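Local coordinates for protein flavodoxin (Aquifex aeolicus, PDB 2ARK) that probably serves as a low-potential electron donor to redox enzymes, carrying electrons on a bound FMN cofactor, at residues R30-T35 and D170-L175; G158-E163 and E177-D182. One frame throughout, in Å; residues are numbered along the deposited sequence.

Interaction 1 of 2, residues R30-T35 and D170-L175; sequences RSLEGT and DGRKEL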
loop_
_atom_site.group_PDB
_atom_site.type_symbol
_atom_site.label_atom_id
_atom_site.label_comp_id
_atom_site.label_asym_id
_atom_site.label_seq_id
_atom_site.Cartn_x
_atom_site.Cartn_y
_atom_site.Cartn_z
ATOM N N ARG A 30 18.334 -14.137 18.595
ATOM C CA ARG A 30 19.157 -15.041 19.382
ATOM C C ARG A 30 19.149 -14.633 20.847
ATOM O O ARG A 30 19.440 -15.450 21.719
ATOM C CB ARG A 30 20.598 -15.101 18.850
ATOM C CG ARG A 30 20.741 -15.900 17.554
ATOM C CD ARG A 30 22.201 -16.236 17.268
ATOM N NE ARG A 30 22.783 -15.261 16.358
ATOM C CZ ARG A 30 23.013 -15.484 15.061
ATOM N NH1 ARG A 30 23.528 -14.504 14.322
ATOM N NH2 ARG A 30 22.742 -16.680 14.500
ATOM N N SER A 31 18.781 -13.376 21.110
ATOM C CA SER A 31 18.847 -12.820 22.465
ATOM C C SER A 31 17.752 -13.404 23.362
ATOM O O SER A 31 17.895 -13.423 24.579
ATOM C CB SER A 31 18.845 -11.285 22.457
ATOM O OG SER A 31 17.527 -10.742 22.394
ATOM N N LEU A 32 16.670 -13.890 22.749
ATOM C CA LEU A 32 15.633 -14.621 23.480
ATOM C C LEU A 32 16.083 -16.059 23.657
ATOM O O LEU A 32 16.077 -16.813 22.688
ATOM C CB LEU A 32 14.317 -14.636 22.697
ATOM C CG LEU A 32 12.946 -14.565 23.410
ATOM C CD1 LEU A 32 11.987 -15.598 22.826
ATOM C CD2 LEU A 32 12.994 -14.648 24.933
ATOM N N GLU A 33 16.455 -16.443 24.874
ATOM C CA GLU A 33 16.879 -17.806 25.167
ATOM C C GLU A 33 15.964 -18.876 24.558
ATOM O O GLU A 33 14.734 -18.767 24.609
ATOM C CB GLU A 33 16.974 -18.007 26.676
ATOM C CG GLU A 33 18.410 -18.027 27.240
ATOM C CD GLU A 33 18.456 -17.718 28.754
ATOM O OE1 GLU A 33 17.965 -16.634 29.163
ATOM O OE2 GLU A 33 18.978 -18.560 29.544
ATOM N N GLY A 34 16.585 -19.910 23.989
ATOM C CA GLY A 34 15.853 -21.031 23.397
ATOM C C GLY A 34 15.225 -20.701 22.050
ATOM O O GLY A 34 14.226 -21.311 21.653
ATOM N N THR A 35 15.795 -19.710 21.369
ATOM C CA THR A 35 15.475 -19.423 19.992
ATOM C C THR A 35 16.690 -19.751 19.149
ATOM O O THR A 35 17.821 -19.329 19.434
ATOM C CB THR A 35 15.090 -17.950 19.779
ATOM O OG1 THR A 35 14.014 -17.603 20.660
ATOM C CG2 THR A 35 14.680 -17.696 18.322
ATOM N N ASP A 170 5.526 -21.963 20.508
ATOM C CA ASP A 170 6.042 -22.678 21.666
ATOM C C ASP A 170 5.031 -22.661 22.811
ATOM O O ASP A 170 4.999 -23.567 23.633
ATOM C CB ASP A 170 7.364 -22.094 22.157
ATOM C CG ASP A 170 8.002 -22.956 23.252
ATOM O OD1 ASP A 170 8.178 -22.468 24.408
ATOM O OD2 ASP A 170 8.291 -24.150 22.964
ATOM N N GLY A 171 4.221 -21.616 22.868
ATOM C CA GLY A 171 3.151 -21.555 23.825
ATOM C C GLY A 171 3.473 -20.930 25.163
ATOM O O GLY A 171 2.716 -21.133 26.090
ATOM N N ARG A 172 4.572 -20.174 25.266
ATOM C CA ARG A 172 4.835 -19.302 26.441
ATOM C C ARG A 172 3.775 -18.186 26.617
ATOM O O ARG A 172 4.059 -16.996 26.438
ATOM C CB ARG A 172 6.265 -18.705 26.409
ATOM C CG ARG A 172 7.405 -19.754 26.413
ATOM C CD ARG A 172 8.801 -19.131 26.541
ATOM N NE ARG A 172 9.678 -19.557 25.439
ATOM C CZ ARG A 172 10.881 -19.036 25.156
ATOM N NH1 ARG A 172 11.581 -19.501 24.119
ATOM N NH2 ARG A 172 11.398 -18.055 25.902
ATOM N N LYS A 173 2.562 -18.590 26.985
ATOM C CA LYS A 173 1.410 -17.697 27.151
ATOM C C LYS A 173 1.688 -16.534 28.087
ATOM O O LYS A 173 1.047 -15.483 27.971
ATOM C CB LYS A 173 0.180 -18.473 27.670
ATOM C CG LYS A 173 -0.268 -19.618 26.763
ATOM C CD LYS A 173 -1.793 -19.787 26.722
ATOM C CE LYS A 173 -2.276 -20.924 27.628
ATOM N NZ LYS A 173 -3.588 -21.472 27.157
ATOM N N GLU A 174 2.633 -16.743 29.008
ATOM C CA GLU A 174 2.980 -15.784 30.065
ATOM C C GLU A 174 3.760 -14.562 29.544
ATOM O O GLU A 174 3.706 -13.481 30.132
ATOM C CB GLU A 174 3.779 -16.492 31.170
ATOM C CG GLU A 174 5.198 -17.009 30.718
ATOM C CD GLU A 174 5.280 -18.523 30.404
ATOM O OE1 GLU A 174 6.385 -18.984 30.018
ATOM O OE2 GLU A 174 4.265 -19.252 30.552
ATOM N N LEU A 175 4.481 -14.751 28.445
ATOM C CA LEU A 175 5.254 -13.688 27.815
ATOM C C LEU A 175 4.407 -12.558 27.247
ATOM O O LEU A 175 4.902 -11.440 27.079
ATOM C CB LEU A 175 6.108 -14.247 26.675
ATOM C CG LEU A 175 7.622 -14.392 26.831
ATOM C CD1 LEU A 175 8.258 -14.837 25.502
ATOM C CD2 LEU A 175 8.266 -13.098 27.366
HETATM O O HOH W 1 11.728 -21.741 22.551
#
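Arg-172, in the loop after helix 148-168, reaches the carbonyl of Glu-33 in the turn that leads from helix 17-30 into strand 35-41, and its guanidinium supplies the direct hydrogen bond between the two. From CB the chain sets out toward the turn, with CG beside the backbone N and anti to the carbonyl carbon (chi1 -60°). It runs extended through CD, then bends at chi3. NE turns back to its own loop, where it makes a weak, salt-bridging hydrogen bond of 3.4 Å with OD1 of Asp-170. Beyond CZ, NH1 does most of the work: it donates to O of Glu-33 at 3.3 Å, lying in the plane of that carbonyl although the oxygen sits 21° out of the guanidinium plane. NH1 of Arg-172 also donates to a water oxygen 2.7 Å away, in plane at the guanidinium edge, and this water donates to O of Gly-34. NH2 lies against the methyls of Leu-32, CD2 being 3.9 Å away. The accepting carbonyls belong to a type II beta turn, Leu-32 to Thr-35, in which Thr-35 OG1 donates to O of Leu-32 beside a weak backbone bond from Thr-35 N. A leucine in place of Arg-172 would probably leave the Glu-33 carbonyl and the bridging water without their donor and Asp-170 without its charge partner. With one direct bond, one water-mediated bond and a weak salt bridge, the tie is polar and probably modest in strength.

Interaction 2 of 2, residues G158-E163 and E177-D182; sequences GRRLAE and EKIRKD
Two helices of the flavodoxin fold, a parallel beta sheet flanked by helices, meet here through a buried helix-helix contact: the long helix 148-168, which lies against the sheet, and the short C-terminal helix 175-181 packed on its outer side. The contact is a worked example of an aliphatic side chain set against a salt-bridge network. Ile-179 points toward the long helix and divides its two branches between two charged residues. With CG2 anti to the backbone N (chi1 -66°, measured to CG1), that methyl comes over one face of the Arg-160 guanidinium, 3.8 Å above the plane and displaced toward the rim. The other branch goes to Glu-163, crossing its side chain obliquely, and CD1 of Ile-179 rests 3.7 Å from the carboxylate carbon CD and 3.8 Å from CB of Glu-163. Charged groups can be buried beside a hydrocarbon in this way because their polar atoms are occupied elsewhere. Arg-160, bent at chi2 and chi3, swings its NE out from the helix to the Glu-163 carboxylate, whereas Glu-163 is extended beyond CG. OE2 of Glu-163 takes a weak salt-bridging hydrogen bond from NH1 of Arg-159. Outside the two segments, Arg-160 also forms a salt bridge with Asp-127 at strand 121-128, so the arginine links the sheet to the long helix while Ile-179 lies over one of its faces. A glycerol, probably from the crystallisation liquor, lies near NH2 of Arg-160 and OE2 of Glu-163. The carboxylate between two arginines is likely to favour its ionised form. NE of Arg-160 donates to OE1 of Glu-163 at 2.7 Å and 171°, with the oxygen only 2° out of the guanidinium plane.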
loop_
_atom_site.group_PDB
_atom_site.type_symbol
_atom_site.label_atom_id
_atom_site.label_comp_id
_atom_site.label_asym_id
_atom_site.label_seq_id
_atom_site.Cartn_x
_atom_site.Cartn_y
_atom_site.Cartn_z
ATOM N N GLY A 158 13.965 -8.654 15.502
ATOM C CA GLY A 158 14.279 -10.062 15.703
ATOM C C GLY A 158 13.808 -10.565 17.051
ATOM O O GLY A 158 13.332 -11.704 17.156
ATOM N N ARG A 159 13.963 -9.713 18.070
ATOM C CA ARG A 159 13.462 -9.917 19.440
ATOM C C ARG A 159 11.957 -10.193 19.459
ATOM O O ARG A 159 11.512 -11.173 20.052
ATOM C CB ARG A 159 13.696 -8.643 20.260
ATOM C CG ARG A 159 14.054 -8.790 21.714
ATOM C CD ARG A 159 13.345 -9.875 22.507
ATOM N NE ARG A 159 14.355 -10.652 23.202
ATOM C CZ ARG A 159 14.580 -10.710 24.511
ATOM N NH1 ARG A 159 13.821 -10.104 25.403
ATOM N NH2 ARG A 159 15.582 -11.444 24.919
ATOM N N ARG A 160 11.186 -9.293 18.848
ATOM C CA ARG A 160 9.742 -9.437 18.803
ATOM C C ARG A 160 9.330 -10.645 17.961
ATOM O O ARG A 160 8.386 -11.352 18.306
ATOM C CB ARG A 160 9.069 -8.136 18.345
ATOM C CG ARG A 160 7.540 -8.065 18.585
ATOM C CD ARG A 160 7.069 -8.232 20.045
ATOM N NE ARG A 160 7.965 -7.620 21.035
ATOM C CZ ARG A 160 8.077 -6.303 21.270
ATOM N NH1 ARG A 160 7.344 -5.419 20.596
ATOM N NH2 ARG A 160 8.935 -5.875 22.189
ATOM N N LEU A 161 10.049 -10.890 16.865
ATOM C CA LEU A 161 9.835 -12.093 16.060
ATOM C C LEU A 161 9.986 -13.341 16.915
ATOM O O LEU A 161 9.117 -14.216 16.892
ATOM C CB LEU A 161 10.834 -12.149 14.918
ATOM C CG LEU A 161 10.491 -12.835 13.591
ATOM C CD1 LEU A 161 11.767 -13.330 12.968
ATOM C CD2 LEU A 161 9.408 -13.938 13.644
ATOM N N ALA A 162 11.067 -13.403 17.688
ATOM C CA ALA A 162 11.378 -14.576 18.502
ATOM C C ALA A 162 10.349 -14.732 19.616
ATOM O O ALA A 162 9.947 -15.850 19.955
ATOM C CB ALA A 162 12.770 -14.464 19.077
ATOM N N GLU A 163 9.931 -13.602 20.171
ATOM C CA GLU A 163 8.883 -13.540 21.179
ATOM C C GLU A 163 7.520 -13.993 20.654
ATOM O O GLU A 163 6.824 -14.711 21.340
ATOM C CB GLU A 163 8.812 -12.134 21.746
ATOM C CG GLU A 163 9.987 -11.803 22.676
ATOM C CD GLU A 163 10.070 -10.304 23.049
ATOM O OE1 GLU A 163 9.489 -9.468 22.302
ATOM O OE2 GLU A 163 10.733 -9.970 24.070
ATOM N N GLU A 177 1.743 -10.846 28.433
ATOM C CA GLU A 177 1.550 -9.790 29.418
ATOM C C GLU A 177 2.856 -9.141 29.839
ATOM O O GLU A 177 2.909 -7.936 30.061
ATOM C CB GLU A 177 0.788 -10.319 30.641
ATOM C CG GLU A 177 -0.172 -9.299 31.302
ATOM C CD GLU A 177 -1.062 -8.535 30.282
ATOM O OE1 GLU A 177 -1.386 -7.365 30.569
ATOM O OE2 GLU A 177 -1.432 -9.082 29.200
ATOM N N LYS A 178 3.908 -9.937 29.962
ATOM C CA LYS A 178 5.219 -9.395 30.228
ATOM C C LYS A 178 5.533 -8.297 29.199
ATOM O O LYS A 178 5.903 -7.172 29.571
ATOM C CB LYS A 178 6.277 -10.499 30.184
ATOM C CG LYS A 178 7.676 -9.998 29.730
ATOM C CD LYS A 178 8.842 -10.981 30.018
ATOM C CE LYS A 178 9.129 -11.140 31.502
ATOM N NZ LYS A 178 9.857 -9.951 32.008
ATOM N N ILE A 179 5.370 -8.626 27.911
ATOM C CA ILE A 179 5.663 -7.701 26.837
ATOM C C ILE A 179 4.722 -6.499 26.845
ATOM O O ILE A 179 5.165 -5.366 26.676
ATOM C CB ILE A 179 5.704 -8.395 25.453
ATOM C CG1 ILE A 179 6.885 -9.375 25.372
ATOM C CG2 ILE A 179 5.804 -7.371 24.299
ATOM C CD1 ILE A 179 6.637 -10.519 24.366
ATOM N N ARG A 180 3.441 -6.732 27.081
ATOM C CA ARG A 180 2.466 -5.667 26.957
ATOM C C ARG A 180 2.678 -4.571 27.974
ATOM O O ARG A 180 2.419 -3.389 27.684
ATOM C CB ARG A 180 1.041 -6.213 27.041
ATOM C CG ARG A 180 0.619 -6.904 25.792
ATOM C CD ARG A 180 -0.702 -7.561 25.972
ATOM N NE ARG A 180 -1.176 -8.054 24.688
ATOM C CZ ARG A 180 -2.249 -8.816 24.511
ATOM N NH1 ARG A 180 -2.974 -9.199 25.539
ATOM N NH2 ARG A 180 -2.585 -9.199 23.294
ATOM N N LYS A 181 3.171 -4.976 29.149
ATOM C CA LYS A 181 3.302 -4.112 30.320
ATOM C C LYS A 181 4.739 -3.637 30.578
ATOM O O LYS A 181 4.985 -2.859 31.516
ATOM C CB LYS A 181 2.722 -4.816 31.556
ATOM C CG LYS A 181 1.271 -5.311 31.388
ATOM C CD LYS A 181 0.213 -4.171 31.386
ATOM C CE LYS A 181 -1.213 -4.719 31.647
ATOM N NZ LYS A 181 -2.125 -3.783 32.387
ATOM N N ASP A 182 5.665 -4.088 29.728
ATOM C CA ASP A 182 7.080 -3.705 29.802
ATOM C C ASP A 182 7.369 -2.231 29.449
ATOM O O ASP A 182 7.247 -1.838 28.282
ATOM C CB ASP A 182 7.933 -4.626 28.928
ATOM C CG ASP A 182 9.429 -4.359 29.070
ATOM O OD1 ASP A 182 10.209 -4.947 28.308
ATOM O OD2 ASP A 182 9.846 -3.572 29.937
#

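From the N terminus, strand 5-11 and helix 17-30 come first; residues 30-35 then lead into strand 35-41, and most of the sheet and its helices follow before helix 148-168 carries residues 158-163. The loop at 170-175 then closes interaction 1 over 134 intervening residues, and helix 175-181 closes interaction 2 over only 13. The segments alternate, so the two closures cross rather than nest. Helix 148-168 is common ground: Leu-32 and Thr-35 pack on Ala-162, and Ser-31 O lies 3.1 Å from NH2 of Arg-159, a probable hydrogen bond. The turn before strand 35-41 and the C-terminal helix 175-181, with the loop before it, are thus both held to helix 148-168.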